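Local coordinates for protein GENE 22 product (Bacillus phage spp1, PDB 2XC8) that is of unproven function but, resembling in fold a domain of the receptor-binding protein of lactococcal phage p2, may belong to the host-adsorption apparatus of a siphophage, at residues B[46-51]-B[101-106]; B[55-60]-B[76-81]. All coordinates share one frame; numbering follows the deposited sequence.

Overall arrangement
Contact 1 and contact 2 meet on the same five-stranded sheet, their centres about 8 Å apart and both to the same side of the chain's centre. Strands 93-103 and 56-64 are neighbours there: the N of Val-103 and the O of Val-56 lie 2.7 Å apart, a probable hydrogen bond that ties one contact to the other. Residues 46-51 pass over this sheet, and the OH of Tyr-58 meets the O of Thr-49 at 2.6 Å, a probable hydrogen bond; separately, CB of Asp-51 packs 3.6 Å from CG2 of Val-56. In sequence, the hairpin of contact 2 falls between the two segments of contact 1. The disulfide Cys-76 to Cys-86 starts from contact 2.

Contact 1. Residues B[46-51]-B[101-106]; sequences FDLTPD and VTVFPN
Leu-48 and Val-103 make the close-packed end of this contact, an example of how a chain leaving one beta sheet is sealed onto another by a few branched side chains. CG of Leu-48 is anti to its own carbonyl carbon (chi1 -72°), and beyond it the CD2 methyl touches both valines, 3.9 Å from CG2 of Val-103 and 4.0 Å from CB of Val-101. The leucine runs at about a right angle to Val-101 but obliquely to Val-103. The two methyls of Val-103 share the work: CG2 meets CB and CD2 of Leu-48, while CG1 sits 3.5 Å from the carbonyl O of Leu-48 and also touches CB of Pro-50. Leu-48, Val-101 and Val-103 are all buried, and Tyr-58 and Arg-109, from the two strands flanking 93-103, add to the packing round them.

Leu-48 is also the centre of an inverse gamma turn, placed just where strand 37-47 of the four-stranded antiparallel sheet ends and the chain passes over the end of strand 93-103 of the five-stranded sheet, the two running 37° apart.

Toward Pro-105 the fit becomes looser and more open to solvent. Pro-50, an exposed residue, rests the CB of its ring 3.5 Å from the carbonyl O of Phe-104, and its CA is 5.1 Å from that of Pro-105. The backbone O of Asp-51 receives a CA-H...O contact from Pro-105 at 3.2 Å from its CA. Between the backbones stands a water, accepting from the N of Asp-51 at 2.7 Å and lying 2.8 Å from the O of Val-103, to which it can donate. The carboxylate of Asp-51 is used locally, with OD2 gripped by the backbone N atoms of Thr-53 and Tyr-54.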
loop_
_atom_site.group_PDB
_atom_site.type_symbol
_atom_site.label_atom_id
_atom_site.label_comp_id
_atom_site.label_asym_id
_atom_site.label_seq_id
_atom_site.Cartn_x
_atom_site.Cartn_y
_atom_site.Cartn_z
ATOM N N PHE B 46 6.457 7.206 12.094
ATOM C CA PHE B 46 6.117 8.489 12.706
ATOM C C PHE B 46 4.608 8.702 12.785
ATOM O O PHE B 46 3.858 8.212 11.936
ATOM C CB PHE B 46 6.806 9.658 11.978
ATOM C CG PHE B 46 6.422 9.802 10.525
ATOM C CD1 PHE B 46 5.401 10.671 10.145
ATOM C CD2 PHE B 46 7.099 9.094 9.535
ATOM C CE1 PHE B 46 5.048 10.818 8.804
ATOM C CE2 PHE B 46 6.753 9.233 8.192
ATOM C CZ PHE B 46 5.726 10.098 7.826
ATOM N N ASP B 47 4.175 9.432 13.810
ATOM C CA ASP B 47 2.769 9.784 13.975
ATOM C C ASP B 47 2.386 10.906 13.018
ATOM O O ASP B 47 3.174 11.826 12.781
ATOM C CB ASP B 47 2.483 10.223 15.415
ATOM C CG ASP B 47 2.741 9.122 16.434
ATOM O OD1 ASP B 47 2.518 7.934 16.117
ATOM O OD2 ASP B 47 3.160 9.452 17.564
ATOM N N LEU B 48 1.178 10.823 12.470
ATOM C CA LEU B 48 0.627 11.902 11.659
ATOM C C LEU B 48 -0.179 12.834 12.562
ATOM O O LEU B 48 -1.403 12.953 12.442
ATOM C CB LEU B 48 -0.212 11.347 10.501
ATOM C CG LEU B 48 0.565 10.677 9.359
ATOM C CD1 LEU B 48 -0.359 9.818 8.511
ATOM C CD2 LEU B 48 1.298 11.702 8.493
ATOM N N THR B 49 0.542 13.488 13.472
ATOM C CA THR B 49 -0.042 14.325 14.514
ATOM C C THR B 49 -0.602 15.625 13.937
ATOM O O THR B 49 0.124 16.381 13.287
ATOM C CB THR B 49 0.994 14.644 15.623
ATOM O OG1 THR B 49 1.647 13.438 16.036
ATOM C CG2 THR B 49 0.323 15.290 16.832
ATOM N N PRO B 50 -1.902 15.883 14.169
ATOM C CA PRO B 50 -2.485 17.145 13.732
ATOM C C PRO B 50 -2.176 18.274 14.713
ATOM O O PRO B 50 -1.816 18.018 15.865
ATOM C CB PRO B 50 -3.986 16.847 13.716
ATOM C CG PRO B 50 -4.175 15.796 14.752
ATOM C CD PRO B 50 -2.889 15.015 14.842
ATOM N N ASP B 51 -2.306 19.512 14.245
ATOM C CA ASP B 51 -2.184 20.690 15.095
ATOM C C ASP B 51 -3.584 21.238 15.350
ATOM O O ASP B 51 -4.474 21.079 14.514
ATOM C CB ASP B 51 -1.317 21.747 14.405
ATOM C CG ASP B 51 -1.054 22.961 15.280
ATOM O OD1 ASP B 51 -0.317 22.833 16.281
ATOM O OD2 ASP B 51 -1.578 24.049 14.956
ATOM N N VAL B 101 2.354 13.953 3.179
ATOM C CA VAL B 101 0.984 13.999 3.703
ATOM C C VAL B 101 0.665 15.313 4.422
ATOM O O VAL B 101 1.469 15.813 5.212
ATOM C CB VAL B 101 0.692 12.800 4.660
ATOM C CG1 VAL B 101 -0.751 12.829 5.161
ATOM C CG2 VAL B 101 0.979 11.468 3.974
ATOM N N THR B 102 -0.515 15.859 4.132
ATOM C CA THR B 102 -1.054 17.004 4.859
ATOM C C THR B 102 -2.118 16.526 5.848
ATOM O O THR B 102 -3.099 15.886 5.461
ATOM C CB THR B 102 -1.641 18.067 3.898
ATOM O OG1 THR B 102 -0.637 18.467 2.955
ATOM C CG2 THR B 102 -2.122 19.295 4.668
ATOM N N VAL B 103 -1.902 16.830 7.127
ATOM C CA VAL B 103 -2.822 16.444 8.195
ATOM C C VAL B 103 -3.558 17.678 8.713
ATOM O O VAL B 103 -2.939 18.612 9.226
ATOM C CB VAL B 103 -2.088 15.731 9.363
ATOM C CG1 VAL B 103 -3.086 15.217 10.395
ATOM C CG2 VAL B 103 -1.230 14.586 8.842
ATOM N N PHE B 104 -4.880 17.667 8.573
ATOM C CA PHE B 104 -5.722 18.788 8.983
ATOM C C PHE B 104 -6.116 18.672 10.460
ATOM O O PHE B 104 -6.139 17.563 10.998
ATOM C CB PHE B 104 -6.949 18.880 8.068
ATOM C CG PHE B 104 -6.611 19.237 6.646
ATOM C CD1 PHE B 104 -6.495 20.570 6.262
ATOM C CD2 PHE B 104 -6.388 18.244 5.694
ATOM C CE1 PHE B 104 -6.172 20.912 4.952
ATOM C CE2 PHE B 104 -6.065 18.576 4.380
ATOM C CZ PHE B 104 -5.957 19.912 4.008
ATOM N N PRO B 105 -6.412 19.813 11.124
ATOM C CA PRO B 105 -6.718 19.816 12.561
ATOM C C PRO B 105 -7.674 18.720 13.052
ATOM O O PRO B 105 -7.475 18.189 14.146
ATOM C CB PRO B 105 -7.334 21.200 12.778
ATOM C CG PRO B 105 -6.638 22.058 11.791
ATOM C CD PRO B 105 -6.376 21.188 10.582
ATOM N N ASN B 106 -8.690 18.383 12.255
ATOM C CA ASN B 106 -9.674 17.365 12.651
ATOM C C ASN B 106 -9.244 15.911 12.394
ATOM O O ASN B 106 -10.000 14.975 12.668
ATOM C CB ASN B 106 -11.063 17.662 12.053
ATOM C CG ASN B 106 -11.139 17.421 10.546
ATOM O OD1 ASN B 106 -10.127 17.208 9.876
ATOM N ND2 ASN B 106 -12.354 17.463 10.010
HETATM O O HOH W 1 -3.396 19.733 11.786
#

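Contact 2. Residues B[55-60]-B[76-81]; sequences PVEYML and CKAYLD
Tyr-58 and Lys-77 lie side by side and point the same way across a non-hydrogen-bonded pair of the antiparallel beta hairpin formed by strands 56-64 and 71-79. The lysine aliphatic chain follows the tyrosine from CG, 3.6 Å from CE1 of the ring, to NZ, which gives a weak hydrogen bond to the phenol OH. That OH has a stronger partner in the O of Thr-49. A bend at chi4 (149°) sets NZ where it can also give a weak bond to the OH of Tyr-79. On this same face Val-56 touches two residues of the partner strand with separate methyls: its CG1 lies 3.5 Å from CG of Lys-77, crossing that chain obliquely, and its CG2 lies beside CD1 of Tyr-79, these two side chains again pointing the same way.

On the face of Glu-57 and Ala-78, Glu-57 extends beyond CG and meets Leu-80 at about a right angle, CD2 of the leucine lying 3.6 Å from the carboxylate carbon CD. Just past the strand ends, Pro-55 also crosses Leu-80 at about a right angle, with its CB 3.8 Å from CD1. At the other end, CB of Cys-76 faces CB of Met-59 (selenomethionine), while SG, anti to the backbone N (chi1 -176°), forms the disulfide with Cys-86. Strand 71-79 is an edge strand of its sheet within this chain, but at Cys-76 it pairs in parallel with a strand of the second subunit.

Glu-57 and Ala-78 exchange two backbone hydrogen bonds, as do Met-59 and Cys-76; where the strands give out, the N of Leu-80 still donates to the O of Pro-55 at 2.8 Å, with an N-H...O angle of 167°.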
loop_
_atom_site.group_PDB
_atom_site.type_symbol
_atom_site.label_atom_id
_atom_site.label_comp_id
_atom_site.label_asym_id
_atom_site.label_seq_id
_atom_site.Cartn_x
_atom_site.Cartn_y
_atom_site.Cartn_z
ATOM N N PRO B 55 -2.916 23.259 9.348
ATOM C CA PRO B 55 -2.768 21.924 8.779
ATOM C C PRO B 55 -1.267 21.678 8.867
ATOM O O PRO B 55 -0.484 22.631 8.837
ATOM C CB PRO B 55 -3.185 22.103 7.314
ATOM C CG PRO B 55 -4.025 23.326 7.277
ATOM C CD PRO B 55 -3.534 24.192 8.382
ATOM N N VAL B 56 -0.875 20.414 8.980
ATOM C CA VAL B 56 0.535 20.058 9.104
ATOM C C VAL B 56 0.994 19.219 7.914
ATOM O O VAL B 56 0.357 18.224 7.567
ATOM C CB VAL B 56 0.823 19.295 10.421
ATOM C CG1 VAL B 56 2.304 19.033 10.562
ATOM C CG2 VAL B 56 0.318 20.076 11.624
ATOM N N GLU B 57 2.099 19.630 7.295
ATOM C CA GLU B 57 2.704 18.882 6.195
ATOM C C GLU B 57 3.824 17.986 6.709
ATOM O O GLU B 57 4.733 18.450 7.399
ATOM C CB GLU B 57 3.258 19.832 5.133
ATOM C CG GLU B 57 2.205 20.599 4.352
ATOM C CD GLU B 57 2.809 21.526 3.312
ATOM O OE1 GLU B 57 3.954 21.992 3.502
ATOM O OE2 GLU B 57 2.130 21.792 2.298
ATOM N N TYR B 58 3.749 16.702 6.368
ATOM C CA TYR B 58 4.792 15.744 6.720
ATOM C C TYR B 58 5.540 15.286 5.480
ATOM O O TYR B 58 4.928 14.895 4.482
ATOM C CB TYR B 58 4.201 14.541 7.454
ATOM C CG TYR B 58 3.776 14.844 8.868
ATOM C CD1 TYR B 58 4.686 14.760 9.922
ATOM C CD2 TYR B 58 2.465 15.217 9.157
ATOM C CE1 TYR B 58 4.301 15.039 11.226
ATOM C CE2 TYR B 58 2.069 15.496 10.457
ATOM C CZ TYR B 58 2.992 15.407 11.486
ATOM O OH TYR B 58 2.609 15.682 12.777
HETATM N N MSE B 59 6.854 15.319 5.557
HETATM C CA MSE B 59 7.724 14.936 4.483
HETATM C C MSE B 59 8.840 14.011 4.850
HETATM O O MSE B 59 9.665 14.308 5.655
HETATM C CB MSE B 59 8.313 16.171 3.864
HETATM C CG MSE B 59 8.148 16.198 2.412
HETATM SE SE MSE B 59 6.698 17.232 1.783
HETATM C CE MSE B 59 7.770 18.662 1.243
ATOM N N LEU B 60 8.852 12.861 4.220
ATOM C CA LEU B 60 9.854 11.847 4.528
ATOM C C LEU B 60 10.892 11.746 3.411
ATOM O O LEU B 60 10.542 11.590 2.240
ATOM C CB LEU B 60 9.180 10.492 4.774
ATOM C CG LEU B 60 10.029 9.302 5.236
ATOM C CD1 LEU B 60 10.581 9.509 6.644
ATOM C CD2 LEU B 60 9.213 8.021 5.171
ATOM N N CYS B 76 10.660 16.016 7.617
ATOM C CA CYS B 76 10.344 17.425 7.766
ATOM C C CYS B 76 8.869 17.599 8.104
ATOM O O CYS B 76 7.998 16.956 7.512
ATOM C CB CYS B 76 10.703 18.210 6.504
ATOM S SG CYS B 76 10.438 19.988 6.662
ATOM N N LYS B 77 8.595 18.441 9.077
ATOM C CA LYS B 77 7.269 18.839 9.452
ATOM C C LYS B 77 7.066 20.341 9.274
ATOM O O LYS B 77 7.824 21.144 9.686
ATOM C CB LYS B 77 7.030 18.452 10.895
ATOM C CG LYS B 77 5.617 18.338 11.328
ATOM C CD LYS B 77 5.478 18.455 12.835
ATOM C CE LYS B 77 4.037 18.686 13.262
ATOM N NZ LYS B 77 3.682 18.126 14.575
ATOM N N ALA B 78 6.003 20.710 8.630
ATOM C CA ALA B 78 5.696 22.121 8.423
ATOM C C ALA B 78 4.263 22.450 8.811
ATOM O O ALA B 78 3.332 21.719 8.472
ATOM C CB ALA B 78 5.959 22.520 6.977
ATOM N N TYR B 79 4.100 23.559 9.525
ATOM C CA TYR B 79 2.786 24.060 9.899
ATOM C C TYR B 79 2.326 25.045 8.833
ATOM O O TYR B 79 2.986 26.060 8.593
ATOM C CB TYR B 79 2.840 24.732 11.274
ATOM C CG TYR B 79 3.257 23.805 12.398
ATOM C CD1 TYR B 79 2.304 23.193 13.211
ATOM C CD2 TYR B 79 4.606 23.537 12.647
ATOM C CE1 TYR B 79 2.680 22.339 14.244
ATOM C CE2 TYR B 79 4.992 22.683 13.674
ATOM C CZ TYR B 79 4.025 22.089 14.469
ATOM O OH TYR B 79 4.403 21.247 15.488
ATOM N N LEU B 80 1.206 24.732 8.183
ATOM C CA LEU B 80 0.673 25.579 7.117
ATOM C C LEU B 80 0.078 26.878 7.662
ATOM O O LEU B 80 -1.139 27.003 7.830
ATOM C CB LEU B 80 -0.351 24.823 6.257
ATOM C CG LEU B 80 0.162 23.874 5.166
ATOM C CD1 LEU B 80 -1.016 23.239 4.430
ATOM C CD2 LEU B 80 1.077 24.596 4.175
ATOM N N ASP B 81 0.960 27.835 7.942
ATOM C CA ASP B 81 0.563 29.164 8.407
ATOM C C ASP B 81 0.969 30.250 7.406
ATOM O O ASP B 81 0.668 31.432 7.599
ATOM C CB ASP B 81 1.136 29.452 9.806
ATOM C CG ASP B 81 2.662 29.387 9.862
ATOM O OD1 ASP B 81 3.310 29.066 8.839
ATOM O OD2 ASP B 81 3.216 29.659 10.947
#